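Local coordinates for protein ricin B-related lectin (Polyporus squamosus, PDB 5MUA) that binds galactose through a ricin-type beta-trefoil and carries a calcium-binding, papain-like cysteine protease domain, here blocked by the inhibitor E-64, at residues B[164-169]-B[279-284]; B[210-215]-B[247-252]; B[177-182]-B[233-238]. All blocks are in the same frame, centred on the assembly; numbering follows the deposited sequence. Where two conformers were deposited one is given.

Contact 1: residues B[164-169]-B[279-284]; sequences PALRQD and YKAYFG
Ala-165 O is the best-held polar atom of the pairing: two donors and one weaker C-H contact grip it. Ala-281 N gives Ala-165 O a nearly straight bond (2.9 Å, 175° at the hydrogen) on an in-plane lone pair. A water that also donates to Tyr-279 O supplies the second hydrogen bond, and the CA-H of Lys-280 approaches at 3.5 Å from CA to Ala-165 O. Two residues on from Ala-165, Arg-167 N returns a 2.9 Å bond to Ala-281 O; Ala-165 and Arg-167, on either side of Leu-166, thus both bond to Ala-281, the pattern of a single parallel bridge. On the face of that pair, Leu-166 CD2 meets Ala-281 CB at 4.1 Å. Where strand 280-285 then turns a corner, Tyr-282 and Phe-283 form a classic beta bulge against Phe-240 of strand 233-243. Arg-167 leaves the backbone with CG anti to its carbonyl carbon and runs alongside Lys-280 and Tyr-282, its CD 3.1 Å from Lys-280 O. A bend at chi3 (43°) brings the guanidinium side-on to Asp-169. NE reaches the syn lone pair of OD1, whereas NH2 meets OD2 from above the carboxylate plane. The guanidinium stands almost perpendicular to the Tyr-282 ring, which touches E-64. The two-pronged salt bridge fixes the guanidinium's rotation and probably offsets the charge of Asp-169 beside a residue lining the inhibitor pocket.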
loop_
_atom_site.group_PDB
_atom_site.type_symbol
_atom_site.label_atom_id
_atom_site.label_comp_id
_atom_site.label_asym_id
_atom_site.label_seq_id
_atom_site.Cartn_x
_atom_site.Cartn_y
_atom_site.Cartn_z
ATOM N N PRO B 164 -10.754 13.177 -18.557
ATOM C CA PRO B 164 -10.932 12.513 -19.817
ATOM C C PRO B 164 -10.307 11.097 -19.810
ATOM O O PRO B 164 -10.289 10.480 -20.834
ATOM C CB PRO B 164 -10.130 13.395 -20.821
ATOM C CG PRO B 164 -9.099 14.019 -19.999
ATOM C CD PRO B 164 -9.705 14.212 -18.626
ATOM N N ALA B 165 -9.865 10.584 -18.666
ATOM C CA ALA B 165 -8.992 9.375 -18.687
ATOM C C ALA B 165 -9.746 8.139 -18.178
ATOM O O ALA B 165 -9.086 7.238 -17.653
ATOM C CB ALA B 165 -7.754 9.668 -17.822
ATOM N N LEU B 166 -11.082 8.107 -18.267
ATOM C CA LEU B 166 -11.870 7.010 -17.720
ATOM C C LEU B 166 -12.576 6.215 -18.814
ATOM O O LEU B 166 -13.014 6.771 -19.829
ATOM C CB LEU B 166 -12.965 7.538 -16.835
ATOM C CG LEU B 166 -12.497 8.524 -15.811
ATOM C CD1 LEU B 166 -13.732 9.011 -15.066
ATOM C CD2 LEU B 166 -11.445 7.987 -14.885
ATOM N N ARG B 167 -12.695 4.917 -18.582
ATOM C CA ARG B 167 -13.587 4.054 -19.321
ATOM C C ARG B 167 -15.013 4.271 -18.827
ATOM O O ARG B 167 -15.231 4.768 -17.720
ATOM C CB ARG B 167 -13.199 2.558 -19.067
ATOM C CG ARG B 167 -11.795 2.214 -19.569
ATOM C CD ARG B 167 -11.239 0.862 -19.050
ATOM N NE ARG B 167 -12.278 -0.159 -19.101
ATOM C CZ ARG B 167 -12.436 -1.055 -20.063
ATOM N NH1 ARG B 167 -11.587 -1.130 -21.078
ATOM N NH2 ARG B 167 -13.463 -1.887 -20.004
ATOM N N GLN B 168 -15.964 3.811 -19.615
ATOM C CA GLN B 168 -17.409 3.842 -19.293
ATOM C C GLN B 168 -17.744 3.083 -18.068
ATOM O O GLN B 168 -18.658 3.440 -17.344
ATOM C CB GLN B 168 -18.306 3.307 -20.460
ATOM C CG GLN B 168 -18.290 4.172 -21.693
ATOM C CD GLN B 168 -19.546 4.089 -22.644
ATOM O OE1 GLN B 168 -19.950 3.020 -23.165
ATOM N NE2 GLN B 168 -20.144 5.269 -22.884
ATOM N N ASP B 169 -16.985 2.030 -17.813
ATOM C CA ASP B 169 -17.218 1.190 -16.682
ATOM C C ASP B 169 -16.424 1.557 -15.433
ATOM O O ASP B 169 -16.407 0.786 -14.430
ATOM C CB ASP B 169 -16.975 -0.297 -17.080
ATOM C CG ASP B 169 -15.533 -0.604 -17.449
ATOM O OD1 ASP B 169 -14.647 0.267 -17.513
ATOM O OD2 ASP B 169 -15.216 -1.796 -17.704
ATOM N N TYR B 279 -3.733 5.151 -21.168
ATOM C CA TYR B 279 -4.623 4.201 -20.467
ATOM C C TYR B 279 -5.882 4.854 -20.092
ATOM O O TYR B 279 -5.906 6.064 -19.737
ATOM C CB TYR B 279 -3.957 3.581 -19.234
ATOM C CG TYR B 279 -2.739 2.734 -19.594
ATOM C CD1 TYR B 279 -2.893 1.473 -20.169
ATOM C CD2 TYR B 279 -1.465 3.181 -19.345
ATOM C CE1 TYR B 279 -1.788 0.723 -20.515
ATOM C CE2 TYR B 279 -0.353 2.411 -19.671
ATOM C CZ TYR B 279 -0.529 1.218 -20.277
ATOM O OH TYR B 279 0.555 0.447 -20.594
ATOM N N LYS B 280 -6.944 4.056 -20.086
ATOM C CA LYS B 280 -8.223 4.522 -19.640
ATOM C C LYS B 280 -8.628 3.671 -18.469
ATOM O O LYS B 280 -8.597 2.422 -18.549
ATOM C CB LYS B 280 -9.276 4.531 -20.758
ATOM C CG LYS B 280 -8.928 5.410 -21.957
ATOM C CD LYS B 280 -9.037 6.914 -21.604
ATOM C CE LYS B 280 -8.352 7.823 -22.615
ATOM N NZ LYS B 280 -8.942 7.663 -23.961
ATOM N N ALA B 281 -8.957 4.343 -17.375
ATOM C CA ALA B 281 -9.200 3.693 -16.091
ATOM C C ALA B 281 -10.524 2.961 -15.950
ATOM O O ALA B 281 -11.576 3.440 -16.386
ATOM C CB ALA B 281 -8.972 4.673 -14.940
ATOM N N TYR B 282 -10.458 1.758 -15.382
ATOM C CA TYR B 282 -11.652 1.059 -14.963
ATOM C C TYR B 282 -11.852 1.031 -13.478
ATOM O O TYR B 282 -12.979 0.780 -12.992
ATOM C CB TYR B 282 -11.762 -0.329 -15.573
ATOM C CG TYR B 282 -10.613 -1.253 -15.287
ATOM C CD1 TYR B 282 -10.599 -2.070 -14.122
ATOM C CD2 TYR B 282 -9.574 -1.411 -16.205
ATOM C CE1 TYR B 282 -9.547 -2.906 -13.855
ATOM C CE2 TYR B 282 -8.520 -2.284 -15.926
ATOM C CZ TYR B 282 -8.539 -3.064 -14.761
ATOM O OH TYR B 282 -7.500 -3.924 -14.481
ATOM N N PHE B 283 -10.793 1.314 -12.724
ATOM C CA PHE B 283 -10.814 1.263 -11.284
ATOM C C PHE B 283 -9.973 2.419 -10.721
ATOM O O PHE B 283 -8.871 2.678 -11.174
ATOM C CB PHE B 283 -10.323 -0.096 -10.781
ATOM C CG PHE B 283 -9.822 -0.083 -9.397
ATOM C CD1 PHE B 283 -10.671 0.165 -8.351
ATOM C CD2 PHE B 283 -8.483 -0.317 -9.125
ATOM C CE1 PHE B 283 -10.196 0.204 -7.047
ATOM C CE2 PHE B 283 -8.013 -0.300 -7.812
ATOM C CZ PHE B 283 -8.875 0.011 -6.776
ATOM N N GLY B 284 -10.527 3.127 -9.762
ATOM C CA GLY B 284 -9.766 4.061 -8.963
ATOM C C GLY B 284 -10.012 3.992 -7.466
ATOM O O GLY B 284 -11.106 3.712 -7.029
HETATM O O HOH W 1 -6.270 6.714 -17.046
HETATM O O HOH W 2 -15.009 -1.282 -13.397
#

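Contact 2: residues B[210-215]-B[247-252]; sequences DFATVF and AHAYNW. With CA (calcium ion), chain H; E64 (N-[N-[1-hydroxycarboxyethyl-carbonyl]leucylamino-butyl]-guanidine), chain K.
Asp-210 opens the segment, turns away from the strand and binds calcium through OD2, 2.4 Å from the ion, while a calcium-bound water donates to its OD1. Asp-176 of the second subunit binds the same ion, so this site joins two chains. Ala-212 faces the strand: its CB sits 4.0 Å from Ala-249 CB and 3.8 Å from Tyr-250 N, a small side chain that lets the axes of 210-215 and 247-252 come within 6.9 Å, their directions 22° apart. Ala-212 O accepts from Asn-251 ND2 at 3.2 Å; the bond is straight (174°) and within the amide plane, but the donor stands above the carbonyl plane. ND2 also bonds Gly-237 O, so two acceptors fix the amide's rotation. Further on, Phe-215 has CG anti to the backbone N, and Asn-251 OD1 lies at the edge of its ring, near its plane, 3.5 Å from Phe-215 CD2. That oxygen is buried without a hydrogen-bond partner. Toward the strand's start, His-248 ND1 donates to E64 O2 (2.9 Å), and its NE2 bonds Glu-266. Helix 208-226, carrying Cys-208 at its start as in papain-like proteases, thus packs on strand 246-255, which strands 233-243 and 261-266 flank in the sheet.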
loop_
_atom_site.group_PDB
_atom_site.type_symbol
_atom_site.label_atom_id
_atom_site.label_comp_id
_atom_site.label_asym_id
_atom_site.label_seq_id
_atom_site.Cartn_x
_atom_site.Cartn_y
_atom_site.Cartn_z
ATOM N N ASP B 210 2.043 -3.826 -7.995
ATOM C CA ASP B 210 2.791 -3.750 -6.753
ATOM C C ASP B 210 3.437 -2.360 -6.597
ATOM O O ASP B 210 3.384 -1.773 -5.554
ATOM C CB ASP B 210 3.819 -4.862 -6.692
ATOM C CG ASP B 210 3.156 -6.206 -6.753
ATOM O OD1 ASP B 210 2.469 -6.535 -5.759
ATOM O OD2 ASP B 210 3.221 -6.830 -7.831
ATOM N N PHE B 211 4.026 -1.853 -7.686
ATOM C CA PHE B 211 4.582 -0.508 -7.660
ATOM C C PHE B 211 3.518 0.481 -7.254
ATOM O O PHE B 211 3.813 1.319 -6.384
ATOM C CB PHE B 211 5.159 -0.110 -9.006
ATOM C CG PHE B 211 6.504 -0.739 -9.297
ATOM C CD1 PHE B 211 7.679 -0.133 -8.870
ATOM C CD2 PHE B 211 6.586 -1.975 -9.945
ATOM C CE1 PHE B 211 8.900 -0.719 -9.082
ATOM C CE2 PHE B 211 7.814 -2.565 -10.191
ATOM C CZ PHE B 211 8.980 -1.940 -9.725
ATOM N N ALA B 212 2.323 0.412 -7.851
ATOM C CA ALA B 212 1.298 1.393 -7.584
ATOM C C ALA B 212 0.709 1.287 -6.148
ATOM O O ALA B 212 0.447 2.267 -5.448
ATOM C CB ALA B 212 0.220 1.375 -8.660
ATOM N N THR B 213 0.534 0.053 -5.724
ATOM C CA THR B 213 -0.016 -0.185 -4.379
ATOM C C THR B 213 0.997 0.169 -3.321
ATOM O O THR B 213 0.631 0.762 -2.315
ATOM C CB THR B 213 -0.467 -1.658 -4.234
ATOM O OG1 THR B 213 -1.535 -1.857 -5.113
ATOM C CG2 THR B 213 -0.990 -1.958 -2.796
ATOM N N VAL B 214 2.256 -0.235 -3.483
ATOM C CA VAL B 214 3.279 0.025 -2.523
ATOM C C VAL B 214 3.502 1.564 -2.444
ATOM O O VAL B 214 3.648 2.077 -1.339
ATOM C CB VAL B 214 4.606 -0.737 -2.801
ATOM C CG1 VAL B 214 5.742 -0.255 -1.914
ATOM C CG2 VAL B 214 4.385 -2.229 -2.562
ATOM N N PHE B 215 3.564 2.239 -3.589
ATOM C CA PHE B 215 3.751 3.706 -3.548
ATOM C C PHE B 215 2.616 4.380 -2.764
ATOM O O PHE B 215 2.909 5.267 -1.910
ATOM C CB PHE B 215 3.963 4.337 -4.927
ATOM C CG PHE B 215 4.255 5.808 -4.854
ATOM C CD1 PHE B 215 5.332 6.241 -4.107
ATOM C CD2 PHE B 215 3.430 6.729 -5.482
ATOM C CE1 PHE B 215 5.609 7.606 -3.980
ATOM C CE2 PHE B 215 3.673 8.083 -5.335
ATOM C CZ PHE B 215 4.801 8.487 -4.639
ATOM N N ALA B 247 -2.915 -3.654 -20.104
ATOM C CA ALA B 247 -3.451 -3.023 -18.911
ATOM C C ALA B 247 -2.354 -2.645 -17.960
ATOM O O ALA B 247 -1.311 -3.332 -17.895
ATOM C CB ALA B 247 -4.467 -3.915 -18.251
ATOM N N HIS B 248 -2.592 -1.584 -17.146
ATOM C CA HIS B 248 -1.478 -1.048 -16.333
ATOM C C HIS B 248 -2.048 -0.408 -15.112
ATOM O O HIS B 248 -3.142 0.145 -15.186
ATOM C CB HIS B 248 -0.697 0.032 -17.167
ATOM C CG HIS B 248 0.609 0.494 -16.585
ATOM N ND1 HIS B 248 1.723 -0.304 -16.422
ATOM C CD2 HIS B 248 0.991 1.711 -16.181
ATOM C CE1 HIS B 248 2.710 0.388 -15.906
ATOM N NE2 HIS B 248 2.281 1.621 -15.734
ATOM N N ALA B 249 -1.262 -0.480 -14.030
ATOM C CA ALA B 249 -1.540 0.157 -12.766
ATOM C C ALA B 249 -0.619 1.313 -12.549
ATOM O O ALA B 249 0.561 1.218 -12.816
ATOM C CB ALA B 249 -1.415 -0.811 -11.572
ATOM N N TYR B 250 -1.170 2.407 -12.003
ATOM C CA TYR B 250 -0.403 3.663 -11.875
ATOM C C TYR B 250 -1.108 4.510 -10.846
ATOM O O TYR B 250 -2.172 4.115 -10.275
ATOM C CB TYR B 250 -0.292 4.441 -13.246
ATOM C CG TYR B 250 -1.579 4.467 -14.028
ATOM C CD1 TYR B 250 -2.016 3.337 -14.743
ATOM C CD2 TYR B 250 -2.406 5.573 -14.032
ATOM C CE1 TYR B 250 -3.234 3.315 -15.419
ATOM C CE2 TYR B 250 -3.641 5.574 -14.707
ATOM C CZ TYR B 250 -4.051 4.462 -15.421
ATOM O OH TYR B 250 -5.252 4.461 -16.079
ATOM N N ASN B 251 -0.478 5.612 -10.520
ATOM C CA ASN B 251 -1.015 6.492 -9.481
ATOM C C ASN B 251 -1.503 7.825 -10.098
ATOM O O ASN B 251 -1.254 8.128 -11.258
ATOM C CB ASN B 251 0.047 6.750 -8.420
ATOM C CG ASN B 251 0.487 5.470 -7.707
ATOM O OD1 ASN B 251 1.582 4.957 -7.922
ATOM N ND2 ASN B 251 -0.372 4.972 -6.858
ATOM N N TRP B 252 -2.186 8.629 -9.281
ATOM C CA TRP B 252 -2.752 9.853 -9.765
ATOM C C TRP B 252 -2.993 10.832 -8.631
ATOM O O TRP B 252 -3.140 10.439 -7.455
ATOM C CB TRP B 252 -4.015 9.654 -10.521
ATOM C CG TRP B 252 -5.172 9.044 -9.730
ATOM C CD1 TRP B 252 -5.443 7.701 -9.585
ATOM C CD2 TRP B 252 -6.226 9.738 -9.052
ATOM N NE1 TRP B 252 -6.600 7.538 -8.818
ATOM C CE2 TRP B 252 -7.108 8.775 -8.521
ATOM C CE3 TRP B 252 -6.503 11.098 -8.828
ATOM C CZ2 TRP B 252 -8.187 9.117 -7.738
ATOM C CZ3 TRP B 252 -7.616 11.427 -8.097
ATOM C CH2 TRP B 252 -8.453 10.453 -7.578
HETATM CA CA CA H . 1.555 -8.234 -8.886
HETATM C C1 E64 K . 2.677 -3.812 -15.642
HETATM O O1 E64 K . 3.595 -4.309 -14.995
HETATM O O2 E64 K . 2.842 -2.942 -16.557
HETATM C C2 E64 K . 1.289 -4.143 -15.268
HETATM C C3 E64 K . 1.164 -5.650 -15.036
HETATM O O3 E64 K . 1.290 -6.071 -16.384
HETATM C C4 E64 K . -0.161 -6.047 -14.495
HETATM O O4 E64 K . -0.315 -6.277 -13.340
HETATM N N1 E64 K . -1.171 -6.036 -15.303
HETATM C C6 E64 K . -2.537 -6.390 -14.948
HETATM C C7 E64 K . -3.581 -5.302 -14.788
HETATM C C8 E64 K . -3.162 -4.152 -13.884
HETATM C C9 E64 K . -3.194 -4.596 -12.420
HETATM C C10 E64 K . -4.103 -3.048 -14.117
HETATM C C11 E64 K . -3.074 -7.661 -15.569
HETATM O O5 E64 K . -3.553 -7.543 -16.686
HETATM N N2 E64 K . -3.028 -8.817 -14.954
HETATM C C12 E64 K . -3.722 -10.035 -15.418
HETATM C C13 E64 K . -4.747 -10.472 -14.379
HETATM C C14 E64 K . -5.435 -11.833 -14.658
HETATM C C15 E64 K . -6.950 -11.657 -14.729
HETATM N N3 E64 K . -7.582 -12.972 -14.581
HETATM C C16 E64 K . -8.877 -13.202 -14.445
HETATM N N4 E64 K . -9.775 -12.209 -14.599
HETATM N N5 E64 K . -9.284 -14.464 -14.089
HETATM O O HOH W 3 1.351 -8.796 -6.467
#

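Contact 3: residues B[177-182]-B[233-238]; sequences GLYLVL and ALLCGL
Tyr-179 leaves its strand with CG anti to the carbonyl carbon (chi1 -70°), so that the CD1/CE1 edge of its ring meets 233-235. Tyr-179 CB lies 4.0 Å from Ala-233 O and near Leu-235 CB. Further out, Tyr-179 CD1 approaches Leu-235 N at 3.7 Å from the ring edge, and Tyr-179 CE1 rests 4.0 Å from Ala-233 CB, which comes in obliquely. Leu-235 CD1 stands over one face, offset toward the rim. At the tip, OH is hydrogen-bonded to Asp-176 N. Behind this ring the backbones pair in parallel, Tyr-179 opposite Ala-233 and Leu-180 opposite Leu-234. Three bonds hold the register: Ala-233 N to Leu-178 O, Leu-180 N to Ala-233 O (2.7 Å, nearly along the C=O axis) and Leu-235 N to Leu-180 O (178° at the hydrogen). On the other face, Leu-180 and Leu-234 lie side by side, CD2 to CD2 at 3.7 Å, and Leu-182 crosses Leu-234 at about a right angle. The chain between these parallel strands holds helices 184-194 and 208-226 and no strand. The pair borders an intersubunit calcium site: Asp-176, in the loop just before 177-182, shares its ion with Asp-210 of the second subunit, and a calcium ion lies about 4 Å from the Ala-233 side chain (nearest atoms).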
loop_
_atom_site.group_PDB
_atom_site.type_symbol
_atom_site.label_atom_id
_atom_site.label_comp_id
_atom_site.label_asym_id
_atom_site.label_seq_id
_atom_site.Cartn_x
_atom_site.Cartn_y
_atom_site.Cartn_z
ATOM N N GLY B 177 -12.312 11.981 4.073
ATOM C CA GLY B 177 -13.142 13.169 3.858
ATOM C C GLY B 177 -12.441 14.439 3.413
ATOM O O GLY B 177 -13.053 15.251 2.718
ATOM N N LEU B 178 -11.218 14.671 3.890
ATOM C CA LEU B 178 -10.507 15.904 3.646
ATOM C C LEU B 178 -9.110 15.529 3.260
ATOM O O LEU B 178 -8.447 14.774 3.982
ATOM C CB LEU B 178 -10.449 16.759 4.916
ATOM C CG LEU B 178 -9.716 18.105 4.738
ATOM C CD1 LEU B 178 -10.443 19.012 3.735
ATOM C CD2 LEU B 178 -9.485 18.808 6.101
ATOM N N TYR B 179 -8.704 15.993 2.093
ATOM C CA TYR B 179 -7.381 15.649 1.566
ATOM C C TYR B 179 -6.436 16.850 1.468
ATOM O O TYR B 179 -6.817 17.884 0.909
ATOM C CB TYR B 179 -7.535 15.063 0.173
ATOM C CG TYR B 179 -8.154 13.722 0.168
ATOM C CD1 TYR B 179 -7.403 12.607 0.370
ATOM C CD2 TYR B 179 -9.572 13.572 0.090
ATOM C CE1 TYR B 179 -7.976 11.336 0.399
ATOM C CE2 TYR B 179 -10.147 12.303 0.050
ATOM C CZ TYR B 179 -9.327 11.185 0.219
ATOM O OH TYR B 179 -9.877 9.938 0.233
ATOM N N LEU B 180 -5.186 16.656 1.871
ATOM C CA LEU B 180 -4.073 17.551 1.493
ATOM C C LEU B 180 -3.598 17.193 0.099
ATOM O O LEU B 180 -3.388 16.018 -0.235
ATOM C CB LEU B 180 -2.904 17.503 2.448
ATOM C CG LEU B 180 -1.640 18.310 2.074
ATOM C CD1 LEU B 180 -2.064 19.797 2.077
ATOM C CD2 LEU B 180 -0.569 18.058 3.141
ATOM N N VAL B 181 -3.462 18.206 -0.719
ATOM C CA VAL B 181 -2.941 18.038 -2.079
ATOM C C VAL B 181 -1.449 18.324 -1.962
ATOM O O VAL B 181 -1.019 19.423 -1.593
ATOM C CB VAL B 181 -3.611 19.023 -3.082
ATOM C CG1 VAL B 181 -2.926 19.010 -4.446
ATOM C CG2 VAL B 181 -5.096 18.755 -3.230
ATOM N N LEU B 182 -0.628 17.322 -2.312
ATOM C CA LEU B 182 0.807 17.452 -2.225
ATOM C C LEU B 182 1.386 18.162 -3.420
ATOM O O LEU B 182 0.810 18.122 -4.501
ATOM C CB LEU B 182 1.448 16.045 -2.195
ATOM C CG LEU B 182 0.979 15.280 -0.950
ATOM C CD1 LEU B 182 1.465 13.855 -1.124
ATOM C CD2 LEU B 182 1.503 15.874 0.361
ATOM N N ALA B 233 -6.250 13.457 5.210
ATOM C CA ALA B 233 -5.421 12.448 4.584
ATOM C C ALA B 233 -4.676 13.087 3.477
ATOM O O ALA B 233 -4.945 14.222 3.097
ATOM C CB ALA B 233 -6.296 11.313 4.033
ATOM N N LEU B 234 -3.703 12.353 2.968
ATOM C CA LEU B 234 -2.943 12.773 1.797
ATOM C C LEU B 234 -3.520 12.144 0.548
ATOM O O LEU B 234 -3.718 10.905 0.494
ATOM C CB LEU B 234 -1.466 12.366 1.954
ATOM C CG LEU B 234 -0.674 12.856 3.182
ATOM C CD1 LEU B 234 0.775 12.496 3.047
ATOM C CD2 LEU B 234 -0.815 14.339 3.495
ATOM N N LEU B 235 -3.792 12.949 -0.476
ATOM C CA LEU B 235 -4.306 12.422 -1.741
ATOM C C LEU B 235 -3.252 11.656 -2.494
ATOM O O LEU B 235 -2.247 12.202 -2.843
ATOM C CB LEU B 235 -4.844 13.531 -2.663
ATOM C CG LEU B 235 -5.458 13.019 -3.991
ATOM C CD1 LEU B 235 -6.584 12.003 -3.793
ATOM C CD2 LEU B 235 -5.896 14.169 -4.841
ATOM N N CYS B 236 -3.487 10.346 -2.680
ATOM C CA CYS B 236 -2.617 9.574 -3.551
ATOM C C CYS B 236 -3.522 8.521 -4.173
ATOM O O CYS B 236 -3.869 7.559 -3.540
ATOM C CB CYS B 236 -1.482 8.896 -2.780
ATOM S SG CYS B 236 -0.400 7.929 -3.870
ATOM N N GLY B 237 -3.888 8.731 -5.401
ATOM C CA GLY B 237 -4.766 7.794 -6.113
ATOM C C GLY B 237 -4.065 6.557 -6.647
ATOM O O GLY B 237 -2.865 6.595 -6.986
ATOM N N LEU B 238 -4.836 5.496 -6.687
ATOM C CA LEU B 238 -4.506 4.239 -7.399
ATOM C C LEU B 238 -5.477 4.105 -8.566
ATOM O O LEU B 238 -6.692 4.366 -8.387
ATOM C CB LEU B 238 -4.621 3.036 -6.478
ATOM C CG LEU B 238 -4.415 1.641 -7.090
ATOM C CD1 LEU B 238 -3.005 1.543 -7.657
ATOM C CD2 LEU B 238 -4.541 0.621 -6.000
#

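How the contacts relate
From the N terminus, segment 164-169 opens the longest loop, which contact 1 closes at 279-284 near the C terminus; contacts 2 and 3 are both nested inside it. Next, 177-182 begins the loop of contact 3, and 210-215 begins that of contact 2 before 233-238 closes contact 3, so these two cross. Contact 2 closes last of the pair, at 247-252. Strand 233-243 is the common neighbour, pairing with 178-180, 246-255 and 280-285. Direct touches join the three: Trp-252 O with Gly-237 N, Tyr-279 against His-248, and Phe-283 against Leu-238. Helix, sheet and C-terminal strand are thereby tied together, and each contact reaches the second subunit.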